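Long-range contacts in phytanoyl-CoA dioxygenase (Streptomyces malaysiense, PDB 6ZYL), which catalyses the beta-hydroxylation of the peptide thioholgamide as the non-heme monooxygenase ThoJ, probably with iron and 2-oxoglutarate: residues Asn113-Pro118 with Asn231-Tyr236; Arg145-Leu150 with Thr227-Phe232; Gly246-Leu251 with Thr284-Arg289. One frame throughout, in Å; residues are numbered along the deposited sequence.

Contact 1. Residues Asn113-Pro118 with Asn231-Tyr236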
loop_
_atom_site.group_PDB
_atom_site.type_symbol
_atom_site.label_atom_id
_atom_site.label_comp_id
_atom_site.label_asym_id
_atom_site.label_seq_id
_atom_site.Cartn_x
_atom_site.Cartn_y
_atom_site.Cartn_z
ATOM N N ASN A 113 -4.161 -1.203 0.839
ATOM C CA ASN A 113 -4.963 -0.291 0.039
ATOM C C ASN A 113 -5.243 -0.921 -1.314
ATOM O O ASN A 113 -4.355 -1.529 -1.918
ATOM C CB ASN A 113 -4.250 1.054 -0.182
ATOM C CG ASN A 113 -4.436 2.013 0.971
ATOM O OD1 ASN A 113 -5.415 2.757 1.023
ATOM N ND2 ASN A 113 -3.489 2.009 1.898
ATOM N N LEU A 114 -6.475 -0.773 -1.787
ATOM C CA LEU A 114 -6.824 -1.062 -3.170
ATOM C C LEU A 114 -6.829 0.258 -3.932
ATOM O O LEU A 114 -7.582 1.173 -3.585
ATOM C CB LEU A 114 -8.183 -1.751 -3.271
ATOM C CG LEU A 114 -8.162 -3.275 -3.370
ATOM C CD1 LEU A 114 -9.586 -3.819 -3.260
ATOM C CD2 LEU A 114 -7.505 -3.746 -4.657
ATOM N N PHE A 115 -5.973 0.365 -4.942
ATOM C CA PHE A 115 -5.906 1.535 -5.816
ATOM C C PHE A 115 -6.395 1.085 -7.188
ATOM O O PHE A 115 -5.660 0.438 -7.939
ATOM C CB PHE A 115 -4.492 2.104 -5.872
ATOM C CG PHE A 115 -4.019 2.679 -4.567
ATOM C CD1 PHE A 115 -4.797 3.592 -3.870
ATOM C CD2 PHE A 115 -2.796 2.310 -4.036
ATOM C CE1 PHE A 115 -4.364 4.121 -2.670
ATOM C CE2 PHE A 115 -2.355 2.837 -2.837
ATOM C CZ PHE A 115 -3.141 3.745 -2.153
ATOM N N ILE A 116 -7.644 1.412 -7.503
ATOM C CA ILE A 116 -8.290 0.984 -8.737
ATOM C C ILE A 116 -8.573 2.214 -9.583
ATOM O O ILE A 116 -9.208 3.166 -9.114
ATOM C CB ILE A 116 -9.586 0.204 -8.455
ATOM C CG1 ILE A 116 -9.284 -1.029 -7.601
ATOM C CG2 ILE A 116 -10.263 -0.200 -9.755
ATOM C CD1 ILE A 116 -10.492 -1.590 -6.881
ATOM N N ARG A 117 -8.092 2.199 -10.821
ATOM C CA ARG A 117 -8.384 3.251 -11.788
ATOM C C ARG A 117 -9.234 2.649 -12.896
ATOM O O ARG A 117 -8.704 1.955 -13.778
ATOM C CB ARG A 117 -7.090 3.846 -12.345
ATOM C CG ARG A 117 -6.241 4.486 -11.253
ATOM C CD ARG A 117 -5.088 5.295 -11.813
ATOM N NE ARG A 117 -5.464 6.685 -12.059
ATOM C CZ ARG A 117 -5.467 7.637 -11.132
ATOM N NH1 ARG A 117 -5.111 7.360 -9.885
ATOM N NH2 ARG A 117 -5.825 8.873 -11.454
ATOM N N PRO A 118 -10.548 2.861 -12.889
ATOM C CA PRO A 118 -11.414 2.150 -13.837
ATOM C C PRO A 118 -11.204 2.642 -15.261
ATOM O O PRO A 118 -10.537 3.645 -15.523
ATOM C CB PRO A 118 -12.835 2.448 -13.346
ATOM C CG PRO A 118 -12.720 3.649 -12.468
ATOM C CD PRO A 118 -11.286 3.820 -12.045
ATOM N N ASN A 231 -4.461 -2.271 -8.459
ATOM C CA ASN A 231 -3.224 -2.404 -7.705
ATOM C C ASN A 231 -3.539 -2.531 -6.222
ATOM O O ASN A 231 -4.450 -1.873 -5.708
ATOM C CB ASN A 231 -2.299 -1.218 -7.963
ATOM C CG ASN A 231 -1.791 -1.186 -9.394
ATOM O OD1 ASN A 231 -2.471 -0.692 -10.294
ATOM N ND2 ASN A 231 -0.599 -1.731 -9.612
ATOM N N PHE A 232 -2.787 -3.397 -5.550
ATOM C CA PHE A 232 -2.970 -3.724 -4.140
ATOM C C PHE A 232 -1.691 -3.317 -3.419
ATOM O O PHE A 232 -0.626 -3.896 -3.661
ATOM C CB PHE A 232 -3.274 -5.213 -3.980
ATOM C CG PHE A 232 -3.408 -5.664 -2.559
ATOM C CD1 PHE A 232 -4.484 -5.262 -1.785
ATOM C CD2 PHE A 232 -2.466 -6.510 -2.002
ATOM C CE1 PHE A 232 -4.608 -5.687 -0.475
ATOM C CE2 PHE A 232 -2.583 -6.937 -0.695
ATOM C CZ PHE A 232 -3.655 -6.527 0.070
ATOM N N ALA A 233 -1.794 -2.315 -2.550
ATOM C CA ALA A 233 -0.639 -1.716 -1.893
ATOM C C ALA A 233 -0.557 -2.176 -0.444
ATOM O O ALA A 233 -1.567 -2.228 0.263
ATOM C CB ALA A 233 -0.714 -0.189 -1.948
ATOM N N ILE A 234 0.659 -2.493 -0.005
ATOM C CA ILE A 234 0.901 -3.050 1.319
ATOM C C ILE A 234 1.993 -2.229 1.983
ATOM O O ILE A 234 3.099 -2.111 1.443
ATOM C CB ILE A 234 1.321 -4.528 1.263
ATOM C CG1 ILE A 234 0.458 -5.310 0.276
ATOM C CG2 ILE A 234 1.243 -5.157 2.648
ATOM C CD1 ILE A 234 1.083 -6.635 -0.150
ATOM N N ASP A 235 1.693 -1.674 3.151
ATOM C CA ASP A 235 2.680 -0.943 3.934
ATOM C C ASP A 235 3.348 -1.896 4.917
ATOM O O ASP A 235 2.688 -2.437 5.812
ATOM C CB ASP A 235 2.033 0.221 4.677
ATOM C CG ASP A 235 1.665 1.359 3.756
ATOM O OD1 ASP A 235 2.466 1.664 2.847
ATOM O OD2 ASP A 235 0.574 1.941 3.930
ATOM N N TYR A 236 4.646 -2.116 4.737
ATOM C CA TYR A 236 5.444 -2.924 5.644
ATOM C C TYR A 236 6.301 -2.011 6.510
ATOM O O TYR A 236 6.862 -1.024 6.025
ATOM C CB TYR A 236 6.332 -3.905 4.874
ATOM C CG TYR A 236 5.563 -5.036 4.224
ATOM C CD1 TYR A 236 5.261 -6.192 4.931
ATOM C CD2 TYR A 236 5.138 -4.943 2.906
ATOM C CE1 TYR A 236 4.555 -7.230 4.340
ATOM C CE2 TYR A 236 4.432 -5.973 2.306
ATOM C CZ TYR A 236 4.145 -7.114 3.028
ATOM O OH TYR A 236 3.444 -8.139 2.435
HETATM O O HOH W 1 -1.149 0.530 1.572
#

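Contact 2. Residues Arg145-Leu150 with Thr227-Phe232. With TLA (L(+)-tartaric acid), chain B.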
loop_
_atom_site.group_PDB
_atom_site.type_symbol
_atom_site.label_atom_id
_atom_site.label_comp_id
_atom_site.label_asym_id
_atom_site.label_seq_id
_atom_site.Cartn_x
_atom_site.Cartn_y
_atom_site.Cartn_z
ATOM N N ARG A 145 6.393 0.582 0.968
ATOM C CA ARG A 145 5.089 0.225 0.427
ATOM C C ARG A 145 5.290 -0.694 -0.771
ATOM O O ARG A 145 5.999 -0.339 -1.719
ATOM C CB ARG A 145 4.297 1.467 0.022
ATOM C CG ARG A 145 2.978 1.141 -0.663
ATOM C CD ARG A 145 2.072 2.359 -0.756
ATOM N NE ARG A 145 1.521 2.731 0.544
ATOM C CZ ARG A 145 0.576 3.647 0.720
ATOM N NH1 ARG A 145 0.071 4.287 -0.323
ATOM N NH2 ARG A 145 0.134 3.921 1.940
ATOM N N VAL A 146 4.671 -1.870 -0.723
ATOM C CA VAL A 146 4.695 -2.826 -1.824
ATOM C C VAL A 146 3.434 -2.617 -2.651
ATOM O O VAL A 146 2.317 -2.773 -2.145
ATOM C CB VAL A 146 4.797 -4.271 -1.314
ATOM C CG1 VAL A 146 4.748 -5.249 -2.481
ATOM C CG2 VAL A 146 6.073 -4.454 -0.504
ATOM N N TRP A 147 3.616 -2.269 -3.920
ATOM C CA TRP A 147 2.543 -1.908 -4.846
ATOM C C TRP A 147 2.391 -3.068 -5.823
ATOM O O TRP A 147 3.138 -3.168 -6.801
ATOM C CB TRP A 147 2.906 -0.604 -5.545
ATOM C CG TRP A 147 1.823 0.106 -6.284
ATOM C CD1 TRP A 147 0.757 0.767 -5.751
ATOM C CD2 TRP A 147 1.736 0.276 -7.702
ATOM N NE1 TRP A 147 0.000 1.328 -6.754
ATOM C CE2 TRP A 147 0.580 1.037 -7.961
ATOM C CE3 TRP A 147 2.520 -0.150 -8.779
ATOM C CZ2 TRP A 147 0.188 1.382 -9.254
ATOM C CZ3 TRP A 147 2.129 0.194 -10.063
ATOM C CH2 TRP A 147 0.975 0.952 -10.289
ATOM N N VAL A 148 1.431 -3.945 -5.549
ATOM C CA VAL A 148 1.263 -5.181 -6.304
ATOM C C VAL A 148 0.316 -4.934 -7.469
ATOM O O VAL A 148 -0.793 -4.417 -7.286
ATOM C CB VAL A 148 0.737 -6.311 -5.405
ATOM C CG1 VAL A 148 0.583 -7.597 -6.210
ATOM C CG2 VAL A 148 1.654 -6.525 -4.214
ATOM N N ALA A 149 0.744 -5.325 -8.668
ATOM C CA ALA A 149 -0.064 -5.184 -9.873
ATOM C C ALA A 149 -0.973 -6.402 -10.007
ATOM O O ALA A 149 -0.500 -7.515 -10.262
ATOM C CB ALA A 149 0.825 -5.035 -11.106
ATOM N N LEU A 150 -2.279 -6.194 -9.828
ATOM C CA LEU A 150 -3.239 -7.262 -10.078
ATOM C C LEU A 150 -3.613 -7.332 -11.552
ATOM O O LEU A 150 -3.923 -8.416 -12.057
ATOM C CB LEU A 150 -4.487 -7.062 -9.219
ATOM C CG LEU A 150 -4.271 -7.138 -7.707
ATOM C CD1 LEU A 150 -5.605 -7.056 -6.971
ATOM C CD2 LEU A 150 -3.524 -8.403 -7.312
ATOM N N THR A 227 -10.059 -0.987 -19.924
ATOM C CA THR A 227 -9.929 -1.993 -18.879
ATOM C C THR A 227 -9.413 -1.343 -17.606
ATOM O O THR A 227 -8.475 -0.538 -17.646
ATOM C CB THR A 227 -8.991 -3.120 -19.321
ATOM O OG1 THR A 227 -9.501 -3.725 -20.517
ATOM C CG2 THR A 227 -8.868 -4.176 -18.235
ATOM N N GLY A 228 -10.028 -1.694 -16.480
ATOM C CA GLY A 228 -9.626 -1.121 -15.215
ATOM C C GLY A 228 -8.238 -1.567 -14.796
ATOM O O GLY A 228 -7.778 -2.659 -15.129
ATOM N N ARG A 229 -7.566 -0.697 -14.048
ATOM C CA ARG A 229 -6.225 -0.943 -13.528
ATOM C C ARG A 229 -6.333 -1.188 -12.029
ATOM O O ARG A 229 -6.804 -0.317 -11.291
ATOM C CB ARG A 229 -5.314 0.247 -13.828
ATOM C CG ARG A 229 -3.866 0.072 -13.419
ATOM C CD ARG A 229 -3.347 1.337 -12.747
ATOM N NE ARG A 229 -3.751 1.401 -11.346
ATOM C CZ ARG A 229 -3.298 2.292 -10.471
ATOM N NH1 ARG A 229 -2.419 3.210 -10.846
ATOM N NH2 ARG A 229 -3.722 2.260 -9.215
ATOM N N PHE A 230 -5.904 -2.369 -11.586
ATOM C CA PHE A 230 -6.068 -2.800 -10.201
ATOM C C PHE A 230 -4.700 -2.980 -9.560
ATOM O O PHE A 230 -3.888 -3.777 -10.040
ATOM C CB PHE A 230 -6.852 -4.115 -10.110
ATOM C CG PHE A 230 -8.320 -3.977 -10.379
ATOM C CD1 PHE A 230 -8.781 -3.731 -11.660
ATOM C CD2 PHE A 230 -9.241 -4.114 -9.355
ATOM C CE1 PHE A 230 -10.132 -3.608 -11.912
ATOM C CE2 PHE A 230 -10.594 -3.990 -9.599
ATOM C CZ PHE A 230 -11.041 -3.736 -10.881
ATOM N N ASN A 231 -4.461 -2.271 -8.459
ATOM C CA ASN A 231 -3.224 -2.404 -7.705
ATOM C C ASN A 231 -3.539 -2.531 -6.222
ATOM O O ASN A 231 -4.450 -1.873 -5.708
ATOM C CB ASN A 231 -2.299 -1.218 -7.963
ATOM C CG ASN A 231 -1.791 -1.186 -9.394
ATOM O OD1 ASN A 231 -2.471 -0.692 -10.294
ATOM N ND2 ASN A 231 -0.599 -1.731 -9.612
ATOM N N PHE A 232 -2.787 -3.397 -5.550
ATOM C CA PHE A 232 -2.970 -3.724 -4.140
ATOM C C PHE A 232 -1.691 -3.317 -3.419
ATOM O O PHE A 232 -0.626 -3.896 -3.661
ATOM C CB PHE A 232 -3.274 -5.213 -3.980
ATOM C CG PHE A 232 -3.408 -5.664 -2.559
ATOM C CD1 PHE A 232 -4.484 -5.262 -1.785
ATOM C CD2 PHE A 232 -2.466 -6.510 -2.002
ATOM C CE1 PHE A 232 -4.608 -5.687 -0.475
ATOM C CE2 PHE A 232 -2.583 -6.937 -0.695
ATOM C CZ PHE A 232 -3.655 -6.527 0.070
HETATM O O1 TLA B . -1.094 8.149 -5.171
HETATM O O11 TLA B . -2.665 7.217 -3.978
HETATM C C1 TLA B . -2.031 7.317 -5.060
HETATM C C2 TLA B . -2.386 6.417 -6.240
HETATM O O2 TLA B . -3.574 5.730 -5.965
HETATM C C3 TLA B . -1.245 5.423 -6.446
HETATM O O3 TLA B . -1.062 4.674 -5.277
HETATM C C4 TLA B . -1.611 4.510 -7.610
HETATM O O4 TLA B . -1.664 4.977 -8.778
HETATM O O41 TLA B . -1.865 3.296 -7.394
#

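Contact 3. Residues Gly246-Leu251 with Thr284-Arg289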
loop_
_atom_site.group_PDB
_atom_site.type_symbol
_atom_site.label_atom_id
_atom_site.label_comp_id
_atom_site.label_asym_id
_atom_site.label_seq_id
_atom_site.Cartn_x
_atom_site.Cartn_y
_atom_site.Cartn_z
ATOM N N GLY A 246 -1.005 8.577 19.313
ATOM C CA GLY A 246 -2.201 7.764 19.334
ATOM C C GLY A 246 -1.915 6.272 19.296
ATOM O O GLY A 246 -0.862 5.814 18.857
ATOM N N GLU A 247 -2.894 5.512 19.773
ATOM C CA GLU A 247 -2.834 4.058 19.739
ATOM C C GLU A 247 -2.908 3.557 18.301
ATOM O O GLU A 247 -3.698 4.053 17.493
ATOM C CB GLU A 247 -3.983 3.500 20.576
ATOM C CG GLU A 247 -4.170 2.009 20.563
ATOM C CD GLU A 247 -5.458 1.609 21.266
ATOM O OE1 GLU A 247 -5.511 1.697 22.513
ATOM O OE2 GLU A 247 -6.423 1.224 20.571
ATOM N N ASP A 248 -2.066 2.574 17.982
ATOM C CA ASP A 248 -1.977 2.028 16.635
ATOM C C ASP A 248 -1.837 0.514 16.715
ATOM O O ASP A 248 -1.468 -0.042 17.752
ATOM C CB ASP A 248 -0.792 2.628 15.860
ATOM C CG ASP A 248 -1.040 2.697 14.358
ATOM O OD1 ASP A 248 -2.025 2.098 13.878
ATOM O OD2 ASP A 248 -0.241 3.352 13.655
ATOM N N SER A 249 -2.138 -0.153 15.600
ATOM C CA SER A 249 -2.048 -1.604 15.526
ATOM C C SER A 249 -1.519 -2.021 14.160
ATOM O O SER A 249 -1.556 -1.259 13.191
ATOM C CB SER A 249 -3.406 -2.270 15.801
ATOM O OG SER A 249 -4.396 -1.833 14.889
ATOM N N ALA A 250 -1.015 -3.251 14.101
ATOM C CA ALA A 250 -0.406 -3.793 12.895
ATOM C C ALA A 250 -0.362 -5.308 13.034
ATOM O O ALA A 250 -0.585 -5.857 14.116
ATOM C CB ALA A 250 0.994 -3.215 12.668
ATOM N N LEU A 251 -0.068 -5.980 11.923
ATOM C CA LEU A 251 -0.067 -7.437 11.865
ATOM C C LEU A 251 1.364 -7.944 11.756
ATOM O O LEU A 251 2.067 -7.634 10.787
ATOM C CB LEU A 251 -0.900 -7.941 10.688
ATOM C CG LEU A 251 -0.975 -9.462 10.541
ATOM C CD1 LEU A 251 -1.681 -10.083 11.739
ATOM C CD2 LEU A 251 -1.670 -9.848 9.243
ATOM N N THR A 284 -11.306 1.570 13.187
ATOM C CA THR A 284 -11.639 2.689 14.060
ATOM C C THR A 284 -10.379 3.289 14.672
ATOM O O THR A 284 -10.199 4.510 14.692
ATOM C CB THR A 284 -12.599 2.233 15.162
ATOM O OG1 THR A 284 -13.833 1.790 14.584
ATOM C CG2 THR A 284 -12.874 3.373 16.134
ATOM N N ARG A 285 -9.491 2.428 15.175
ATOM C CA ARG A 285 -8.230 2.890 15.747
ATOM C C ARG A 285 -7.419 3.672 14.725
ATOM O O ARG A 285 -6.894 4.752 15.023
ATOM C CB ARG A 285 -7.444 1.683 16.260
ATOM C CG ARG A 285 -6.083 1.979 16.852
ATOM C CD ARG A 285 -5.400 0.668 17.271
ATOM N NE ARG A 285 -6.204 -0.069 18.243
ATOM C CZ ARG A 285 -6.729 -1.274 18.038
ATOM N NH1 ARG A 285 -6.532 -1.912 16.892
ATOM N NH2 ARG A 285 -7.453 -1.846 18.990
ATOM N N ARG A 286 -7.310 3.145 13.505
ATOM C CA ARG A 286 -6.485 3.803 12.497
ATOM C C ARG A 286 -7.091 5.131 12.064
ATOM O O ARG A 286 -6.380 6.134 11.947
ATOM C CB ARG A 286 -6.300 2.886 11.288
ATOM C CG ARG A 286 -5.548 3.534 10.134
ATOM C CD ARG A 286 -4.150 3.979 10.551
ATOM N NE ARG A 286 -3.394 2.887 11.160
ATOM C CZ ARG A 286 -2.859 1.878 10.482
ATOM N NH1 ARG A 286 -2.986 1.821 9.163
ATOM N NH2 ARG A 286 -2.192 0.926 11.123
ATOM N N GLN A 287 -8.400 5.158 11.807
ATOM C CA GLN A 287 -9.020 6.389 11.329
ATOM C C GLN A 287 -8.979 7.485 12.386
ATOM O O GLN A 287 -8.907 8.670 12.042
ATOM C CB GLN A 287 -10.455 6.113 10.883
ATOM C CG GLN A 287 -10.548 5.193 9.665
ATOM C CD GLN A 287 -9.603 5.595 8.537
ATOM O OE1 GLN A 287 -8.635 4.892 8.239
ATOM N NE2 GLN A 287 -9.877 6.732 7.912
ATOM N N LYS A 288 -9.014 7.121 13.670
ATOM C CA LYS A 288 -8.767 8.112 14.710
ATOM C C LYS A 288 -7.396 8.749 14.527
ATOM O O LYS A 288 -7.249 9.972 14.630
ATOM C CB LYS A 288 -8.873 7.472 16.094
ATOM C CG LYS A 288 -10.294 7.270 16.597
ATOM C CD LYS A 288 -10.292 6.479 17.902
ATOM C CE LYS A 288 -11.698 6.274 18.439
ATOM N NZ LYS A 288 -11.717 5.338 19.599
ATOM N N ARG A 289 -6.380 7.926 14.248
ATOM C CA ARG A 289 -5.043 8.445 13.985
ATOM C C ARG A 289 -5.040 9.348 12.758
ATOM O O ARG A 289 -4.538 10.478 12.803
ATOM C CB ARG A 289 -4.062 7.286 13.787
ATOM C CG ARG A 289 -3.828 6.405 15.003
ATOM C CD ARG A 289 -2.387 5.864 15.012
ATOM N NE ARG A 289 -1.430 6.965 15.025
ATOM C CZ ARG A 289 -0.478 7.153 14.117
ATOM N NH1 ARG A 289 -0.318 6.294 13.119
ATOM N NH2 ARG A 289 0.322 8.204 14.216
HETATM O O HOH W 2 -5.923 5.526 17.581
#

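Contact 1. Residues Asn113-Pro118 with Asn231-Tyr236
Asn113 and Ala233 face each other as an antiparallel hydrogen-bonded pair, each backbone N lying 2.8 Å from the other's O. Phe115 with Asn231 repeats the pattern, and Leu114 with Phe232 forms the non-hydrogen-bonded pair between them. This pairing illustrates how a regular backbone lets side chains sort by chemistry. On one face, Phe115 holds CG anti to its carbonyl carbon (chi1 -66°), which lays the ring back along its own strand: CB of Asn113 rests 3.5 Å above one ring face, displaced toward the rim. The same ring reaches diagonally across the strands, CE2 standing 3.6 Å from Ala233 CB; the small methyl leaves room for the phenyl group. Beyond the ring, Asn113 gives its ND2 to a water 2.8 Å away, which is weakly bonded in turn to Ala233 O and Asp235 OD2. On the other face the side chains that meet across the strands are apolar. Leu114 CD2 comes to the edge of the Phe232 ring, 4.4 Å from CD1, while Trp85 meets that ring edge-to-face. The chemistry thus divides the two faces: Phe232 packs against helix 84-90 and Leu114 against Ile79, an apolar side, whereas Phe115 and Asn113 line a side that takes up water and lies beside a bound tartrate, consistent with the pocket of a 2-oxoglutarate oxygenase.

Contact 2. Residues Arg145-Leu150 with Thr227-Phe232
Trp147 and Asn231 stack flat on each other between two antiparallel strands of the main sheet, in what the family and topology indicate is the double-stranded beta-helix of 2-oxoglutarate oxygenases. The indole and amide planes are only 9° apart, and Asn231 ND2 sits 3.1 Å above the ring, offset toward the rim, with its CB making a CH-pi contact over the five-membered ring. Arg229 is turned differently: its guanidinium offers a face to the indole, so that Trp147 CZ2 stands 3.5 Å above it while NH1 lies near the indole plane. Trp147 owes its place to a first torsion of -166°, which keeps CG opposite the backbone N and carries the ring over toward strand 229-232. Replacing Trp147 by an alanine would probably leave the Asn231 amide without its flat support and free to turn, and the bound tartrate short of one donor. On the opposite face of the sheet the contacts are apolar and made through CB atoms, Leu150 CB packing 3.9 Å from Phe230 CB and Val148 CB meeting Phe232 CB. Backbone bonds join Val148 to Phe232 in both directions, and Leu150 N to Phe230 O. The tartrate probably came from the crystallisation liquor, yet its carboxylate may mimic that of 2-oxoglutarate, which an arginine in this region of the fold binds in relatives. Arg229 NH1 donates to O4 of the tartrate in a nearly straight bond (170°), while Trp147 NE1 and Arg229 NH2 converge on O41, each at 2.8 Å.

Contact 3. Residues Gly246-Leu251 with Thr284-Arg289
Gly246 and Asp248 pass closest to the helix backbone, their CA atoms 6.1 Å from that of Arg289 and 6.4 Å from that of Arg286, as the chain leads into strand 249-254. Between these backbones three arginines of helix 273-295 meet two acids, a worked case of charge pairing on a helix flank. Asp248 divides its carboxylate between two of them. OD1 is gripped side-on by Arg286, with NE at 3.1 Å and NH2 at 3.0 Å on its syn side, and the guanidinium stands almost perpendicular to the carboxylate (87°). The anti side of the same oxygen receives Ser249 N, so three donors hold OD1. Its twin, OD2, accepts a weak bond from Arg289 NH1, completing a salt-bridge network. Bends at chi2 and chi3 fold the Arg286 chain back so that its edge, rather than its face, is presented to the acid.

Arg285 behaves differently: CG lies opposite the backbone N (chi1 178°), and a single later bend turns the guanidinium edge toward Glu247. NE gives a nearly straight bond (171°) to OE2, 2.7 Å away, while NH1 makes a weak one to Ser249 OG, which also bonds Glu264. A water donates to both Glu247 O and Arg285 O, joining the two backbones indirectly. The many donors round Asp248 would probably stabilise its ionised form. Further partners extend the network into the fold: Trp110 of strand 107-117 engages Asp248 through NE1 and Arg286 through both its O and a cation-pi contact, Arg289 binds Gly135 O, and strand 262-263 packs Leu262 against Arg285. Helix 273-295 is thereby joined to strand 249-254, next to the border strand 262-263.

Overall arrangement
Of the strands involved, 107-117 is earliest in the chain and pairs with 229-237, with strand 143-149 coming between them in sequence. Strand 229-237 serves both: residues 227-232 close contact 2, and residues 231-236 close contact 1, whose longer loop encloses the shorter one entirely. Asn231 and Phe232 belong to both, the centres of the two contacts lie about 5 Å apart, and a salt bridge from Asp235 to Arg145 joins them. Contact 3 follows in series, linking strand 249-254, which flanks 107-117, to the C-terminal helix 273-295, its centre about 19 Å from that of contact 1. Together they join three central strands of one sheet and, farther out, bring helix 273-295 onto strand 249-254.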